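Local coordinates for protein NADPH-ferredoxin reductase FprA (PDB 1LQT) that uses FAD to move electrons between NADPH and ferredoxin as a monomeric reductase, and may supply electrons to P450 systems, at residues H87-P90 / G91-S94; L22-A25 / A26-E30; D374-D377 / T378-L382. All coordinates share one frame; numbering follows the deposited sequence.

Interaction 1 (H87-P90 / G91-S94)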
# COMPACT_ATOMS: atom_id res chain seq x y z
N HIS A 87 19.10 -2.17 11.70
CA HIS A 87 19.54 -1.74 13.04
C HIS A 87 19.47 -2.85 14.07
O HIS A 87 20.31 -2.90 14.96
CB HIS A 87 18.69 -0.55 13.49
CG HIS A 87 18.81 0.60 12.57
ND1 HIS A 87 17.82 0.96 11.68
CD2 HIS A 87 19.84 1.45 12.36
CE1 HIS A 87 18.27 1.95 10.94
NE2 HIS A 87 19.48 2.28 11.34
N VAL A 88 18.42 -3.64 13.98
CA VAL A 88 18.20 -4.80 14.84
C VAL A 88 17.73 -5.94 13.96
O VAL A 88 17.14 -5.70 12.90
CB VAL A 88 17.18 -4.53 15.98
CG1 VAL A 88 17.67 -3.36 16.86
CG2 VAL A 88 15.80 -4.26 15.43
N GLN A 89 17.96 -7.17 14.40
CA GLN A 89 17.65 -8.34 13.60
C GLN A 89 16.54 -9.15 14.24
O GLN A 89 16.37 -9.15 15.46
CB GLN A 89 18.89 -9.24 13.47
CG GLN A 89 20.08 -8.58 12.87
CD GLN A 89 19.82 -8.07 11.48
OE1 GLN A 89 19.16 -8.74 10.66
NE2 GLN A 89 20.34 -6.90 11.19
N PRO A 90 15.79 -9.90 13.44
CA PRO A 90 14.75 -10.76 14.00
C PRO A 90 15.23 -11.65 15.15
O PRO A 90 14.53 -11.77 16.15
CB PRO A 90 14.27 -11.56 12.78
CG PRO A 90 14.40 -10.54 11.68
CD PRO A 90 15.73 -9.89 11.96
N GLY A 91 16.39 -12.29 15.00
CA GLY A 91 16.89 -13.17 16.04
C GLY A 91 17.23 -12.46 17.32
O GLY A 91 17.33 -13.11 18.36
N GLU A 92 17.45 -11.17 17.26
CA GLU A 92 17.70 -10.35 18.43
C GLU A 92 16.39 -10.00 19.11
O GLU A 92 16.27 -9.99 20.33
CB GLU A 92 18.48 -9.12 18.07
CG GLU A 92 19.86 -9.43 17.54
CD GLU A 92 20.59 -8.26 16.94
OE1 GLU A 92 19.95 -7.31 16.47
OE2 GLU A 92 21.84 -8.33 16.97
N LEU A 93 15.39 -9.62 18.30
CA LEU A 93 14.08 -9.32 18.86
C LEU A 93 13.48 -10.54 19.52
O LEU A 93 12.82 -10.43 20.55
CB LEU A 93 13.12 -8.82 17.76
CG LEU A 93 13.49 -7.46 17.21
CD1 LEU A 93 12.60 -7.13 16.00
CD2 LEU A 93 13.37 -6.38 18.26
N SER A 94 13.68 -11.71 18.93
CA SER A 94 13.08 -12.91 19.47
C SER A 94 13.69 -13.30 20.83
O SER A 94 13.03 -13.96 21.60
CB SER A 94 13.14 -14.08 18.50
OG SER A 94 14.48 -14.46 18.32
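The carboxylate of E92 reaches back to the backbone amide of Q89, with Q89 N to E92 OE1 at 2.9 Å and an N-H...O angle of 150°. The amide meets OE1 from above the carboxylate plane, tilted 39° out of it. CG of E92 is anti to its carbonyl carbon (chi1 -64°) and the chain beyond is extended, which carries OE1 back past the start of the helix, to 3.5 Å from CA of V88. Q89 O accepts two amides: E92 N at 2.9 Å, well above the carbonyl plane, and L93 N at 3.0 Å, nearly in line with the carbonyl. P90 O takes S94 N at 2.9 Å. On the buried flank, V88 CG2 faces L93 CD2 at 4.3 Å, and W409 of helix 402-413 touches both side chains.

Further out, R413 of the same helix forms a salt bridge with E92 OE1, so this oxygen has both the Q89 amide and a guanidinium as partners. Q89 at the N-cap and P90 at the first helical position open helix 90-96 with the glutamate-to-N-cap half of a capping box; the reciprocal side-chain bond is not made, since the Q89 amide group bonds to G85.

Interaction 2 (L22-A25 / A26-E30)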
# COMPACT_ATOMS: atom_id res chain seq x y z
N LEU A 22 -3.96 -7.12 21.46
CA LEU A 22 -3.13 -7.53 22.58
C LEU A 22 -3.56 -6.82 23.85
O LEU A 22 -3.70 -7.43 24.91
CB LEU A 22 -1.68 -7.24 22.29
CG LEU A 22 -1.02 -8.11 21.22
CD1 LEU A 22 0.22 -7.45 20.65
CD2 LEU A 22 -0.70 -9.51 21.76
N LEU A 23 -3.76 -5.50 23.77
CA LEU A 23 -4.11 -4.73 24.94
C LEU A 23 -5.51 -5.09 25.43
O LEU A 23 -5.78 -5.14 26.64
CB LEU A 23 -3.97 -3.25 24.63
CG LEU A 23 -2.56 -2.78 24.31
CD1 LEU A 23 -2.56 -1.33 23.87
CD2 LEU A 23 -1.60 -3.01 25.47
N LYS A 24 -6.42 -5.36 24.50
CA LYS A 24 -7.77 -5.79 24.84
C LYS A 24 -7.78 -7.12 25.58
O LYS A 24 -8.52 -7.30 26.53
CB LYS A 24 -8.65 -5.88 23.59
CG LYS A 24 -10.07 -6.35 23.84
CD LYS A 24 -10.83 -6.48 22.53
CE LYS A 24 -10.27 -7.54 21.58
NZ LYS A 24 -10.86 -7.44 20.22
N ALA A 25 -6.96 -8.05 25.12
CA ALA A 25 -6.83 -9.33 25.81
C ALA A 25 -6.41 -9.10 27.27
O ALA A 25 -6.99 -9.69 28.19
CB ALA A 25 -5.85 -10.21 25.10
N ALA A 26 -5.40 -8.29 27.48
CA ALA A 26 -4.97 -7.97 28.83
C ALA A 26 -6.10 -7.32 29.64
O ALA A 26 -6.34 -7.68 30.81
CB ALA A 26 -3.77 -7.10 28.82
N ASP A 27 -6.81 -6.40 29.01
CA ASP A 27 -7.84 -5.67 29.74
C ASP A 27 -8.99 -6.55 30.16
O ASP A 27 -9.70 -6.23 31.12
CB ASP A 27 -8.39 -4.53 28.89
CG ASP A 27 -7.41 -3.42 28.67
OD1 ASP A 27 -6.41 -3.32 29.40
OD2 ASP A 27 -7.62 -2.56 27.79
N THR A 28 -9.19 -7.66 29.47
CA THR A 28 -10.34 -8.51 29.72
C THR A 28 -10.00 -9.86 30.32
O THR A 28 -10.88 -10.71 30.45
CB THR A 28 -11.12 -8.79 28.41
OG1 THR A 28 -10.27 -9.42 27.43
CG2 THR A 28 -11.65 -7.52 27.77
N THR A 29 -8.75 -10.05 30.72
CA THR A 29 -8.29 -11.34 31.21
C THR A 29 -7.47 -11.19 32.46
O THR A 29 -6.49 -10.48 32.50
CB THR A 29 -7.44 -12.03 30.16
OG1 THR A 29 -8.15 -12.08 28.91
CG2 THR A 29 -7.14 -13.48 30.54
N GLU A 30 -7.89 -11.88 33.51
CA GLU A 30 -7.13 -11.89 34.75
C GLU A 30 -5.79 -12.57 34.56
O GLU A 30 -5.67 -13.51 33.76
CB GLU A 30 -7.92 -12.61 35.85
CG GLU A 30 -9.33 -12.07 36.05
CD GLU A 30 -9.36 -10.76 36.81
OE1 GLU A 30 -8.28 -10.29 37.25
OE2 GLU A 30 -10.47 -10.21 37.00
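T28 and T29 each turn a hydroxyl back onto a carbonyl of the preceding turn. T28 OG1 gives its proton to K24 O at 2.9 Å, and T29 OG1 gives its own to A25 O at 2.8 Å. OG1 of T28 sits between its backbone N and carbonyl carbon (chi1 59°), a position that directs it at the K24 carbonyl.

The regular part of the contact lies just before them. A26 N bonds to L22 O with an N-H...O angle of 168°, and D27 N reaches L23 O at 2.9 Å. The pattern then degrades: T28 N makes only a weak bond to K24 O and a second, 3.3 Å bond to A25 O, which it meets far above the carbonyl plane. T29 N, 3.1 Å from A25 O, has too poor an angle for a bond, and T29 OG1 takes the place on that carbonyl which the amide would fill in a continuing helix.

Burial follows the faces of the helix. L22 is packed inward against I6 and I8 of strand 4-9, M34 and V36 of strand 34-40, and V379 and L382 of helix 370-391; L23 also touches V36. On the exposed side, K24 and D27 use their polar ends: K24 NZ bonds to Q376 OE1, and D27 OD1 forms a salt bridge with R75.

The segment is the C-terminal end of helix 13-28, the crossover helix of a beta-alpha-beta unit in a Rossmann-type FAD-binding fold, where the chain turns back toward strand 34-40.

Interaction 3 (D374-D377 / T378-L382)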
# COMPACT_ATOMS: atom_id res chain seq x y z
N ASP A 374 -7.89 -10.32 10.67
CA ASP A 374 -6.62 -10.96 10.41
C ASP A 374 -5.70 -10.84 11.63
O ASP A 374 -5.14 -11.83 12.10
CB ASP A 374 -6.00 -10.35 9.15
CG ASP A 374 -4.74 -11.03 8.76
OD1 ASP A 374 -4.70 -12.30 8.78
OD2 ASP A 374 -3.78 -10.34 8.40
N ALA A 375 -5.54 -9.63 12.11
CA ALA A 375 -4.68 -9.40 13.25
C ALA A 375 -5.22 -10.09 14.51
O ALA A 375 -4.46 -10.63 15.28
CB ALA A 375 -4.49 -7.91 13.48
N GLN A 376 -6.53 -10.03 14.69
CA GLN A 376 -7.14 -10.64 15.86
C GLN A 376 -6.87 -12.13 15.90
O GLN A 376 -6.55 -12.69 16.93
CB GLN A 376 -8.64 -10.39 15.85
CG GLN A 376 -9.35 -10.95 17.07
CD GLN A 376 -8.96 -10.21 18.34
OE1 GLN A 376 -9.15 -9.00 18.42
NE2 GLN A 376 -8.41 -10.92 19.32
N ASP A 377 -6.99 -12.76 14.73
CA ASP A 377 -6.73 -14.18 14.61
C ASP A 377 -5.30 -14.53 14.97
O ASP A 377 -5.06 -15.48 15.73
CB ASP A 377 -7.08 -14.67 13.20
CG ASP A 377 -8.58 -14.71 12.96
OD1 ASP A 377 -9.37 -14.70 13.92
OD2 ASP A 377 -9.04 -14.74 11.82
N THR A 378 -4.36 -13.77 14.42
CA THR A 378 -2.97 -13.99 14.76
C THR A 378 -2.74 -13.82 16.29
O THR A 378 -2.03 -14.63 16.92
CB THR A 378 -2.05 -13.02 14.00
OG1 THR A 378 -1.98 -13.35 12.61
CG2 THR A 378 -0.66 -13.18 14.49
N VAL A 379 -3.30 -12.75 16.84
CA VAL A 379 -3.09 -12.46 18.26
C VAL A 379 -3.68 -13.53 19.16
O VAL A 379 -3.06 -13.93 20.13
CB VAL A 379 -3.62 -11.05 18.60
CG1 VAL A 379 -3.75 -10.87 20.09
CG2 VAL A 379 -2.69 -9.98 18.00
N ASP A 380 -4.83 -14.08 18.77
CA ASP A 380 -5.41 -15.15 19.55
C ASP A 380 -4.44 -16.34 19.59
O ASP A 380 -4.22 -16.95 20.63
CB ASP A 380 -6.71 -15.63 18.93
CG ASP A 380 -7.86 -14.66 19.10
OD1 ASP A 380 -7.81 -13.72 19.93
OD2 ASP A 380 -8.92 -14.83 18.44
N THR A 381 -3.88 -16.70 18.44
CA THR A 381 -2.90 -17.79 18.39
C THR A 381 -1.68 -17.51 19.26
O THR A 381 -1.22 -18.36 20.02
CB THR A 381 -2.43 -18.00 16.93
OG1 THR A 381 -3.54 -18.32 16.09
CG2 THR A 381 -1.46 -19.16 16.83
N LEU A 382 -1.13 -16.30 19.12
CA LEU A 382 0.01 -15.86 19.89
C LEU A 382 -0.25 -15.99 21.39
O LEU A 382 0.59 -16.52 22.14
CB LEU A 382 0.31 -14.41 19.49
CG LEU A 382 1.45 -13.67 20.16
CD1 LEU A 382 1.82 -12.47 19.32
CD2 LEU A 382 1.11 -13.23 21.54
O HOH W 1 -9.12 -16.39 16.24
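Q376 and D380, one helical turn apart on helix 370-391, join side chains in an i to i+4 pair. This helix packs beside crossover helix 13-28 of the Rossmann-type FAD-binding fold. In the side-chain hydrogen bond, Q376 NE2 donates to D380 OD1 at 2.9 Å; the acceptor lies in the amide plane, yet the amide nitrogen stands 41° out of the carboxylate plane. A bend at chi2 (67°) brings the amide round to D380, and OE1 at its other end accepts from S21, so both ends of the amide are engaged.

The backbone bonds are regular: T378 N to D374 O, V379 N to A375 O at 2.9 Å, D380 N to Q376 O and T381 N to D377 O. The hydroxyl of T381 has G345 O as its strongest partner; D377 O, 3.2 Å from OG1, is another acceptor for the same proton.

Apolar contacts turn inward. A375 meets F17, V379 touches A18, and L382 lies on A99, I101 and Y355. The ion pairs differ in burial: buried D374 forms a salt bridge through OD1 with K361, whose NZ also bonds to T378 OG1, while OD2 of the partly exposed D377 pairs with K373.

Two like charges also come near, D377 OD1 and D380 OD2, 4.5 Å apart. One water probably eases their repulsion by donating to both, 2.9 Å from D377 OD1 and 2.7 Å from D380 OD2.

Overall arrangement
Interactions 2 and 3 belong to neighbouring helices joined by one polar and several apolar contacts, their centres 13 Å apart. Interaction 1 touches neither, its nearest atoms about 13 Å from interaction 2 and about 11 Å from interaction 3. Interactions 1 and 3 nevertheless both pack on strand 99-102, through alternate residues and so on opposite faces of the sheet. All three are partly buried, but interaction 3 has the largest share of buried residues and interaction 2 the most exposed ones. Chemistry follows position along the helix: a carboxylate takes a backbone amide at the start in 87-94, an amide-carboxylate pair bridges mid-helix in 374-382, and hydroxyls serve late carbonyls in 22-30.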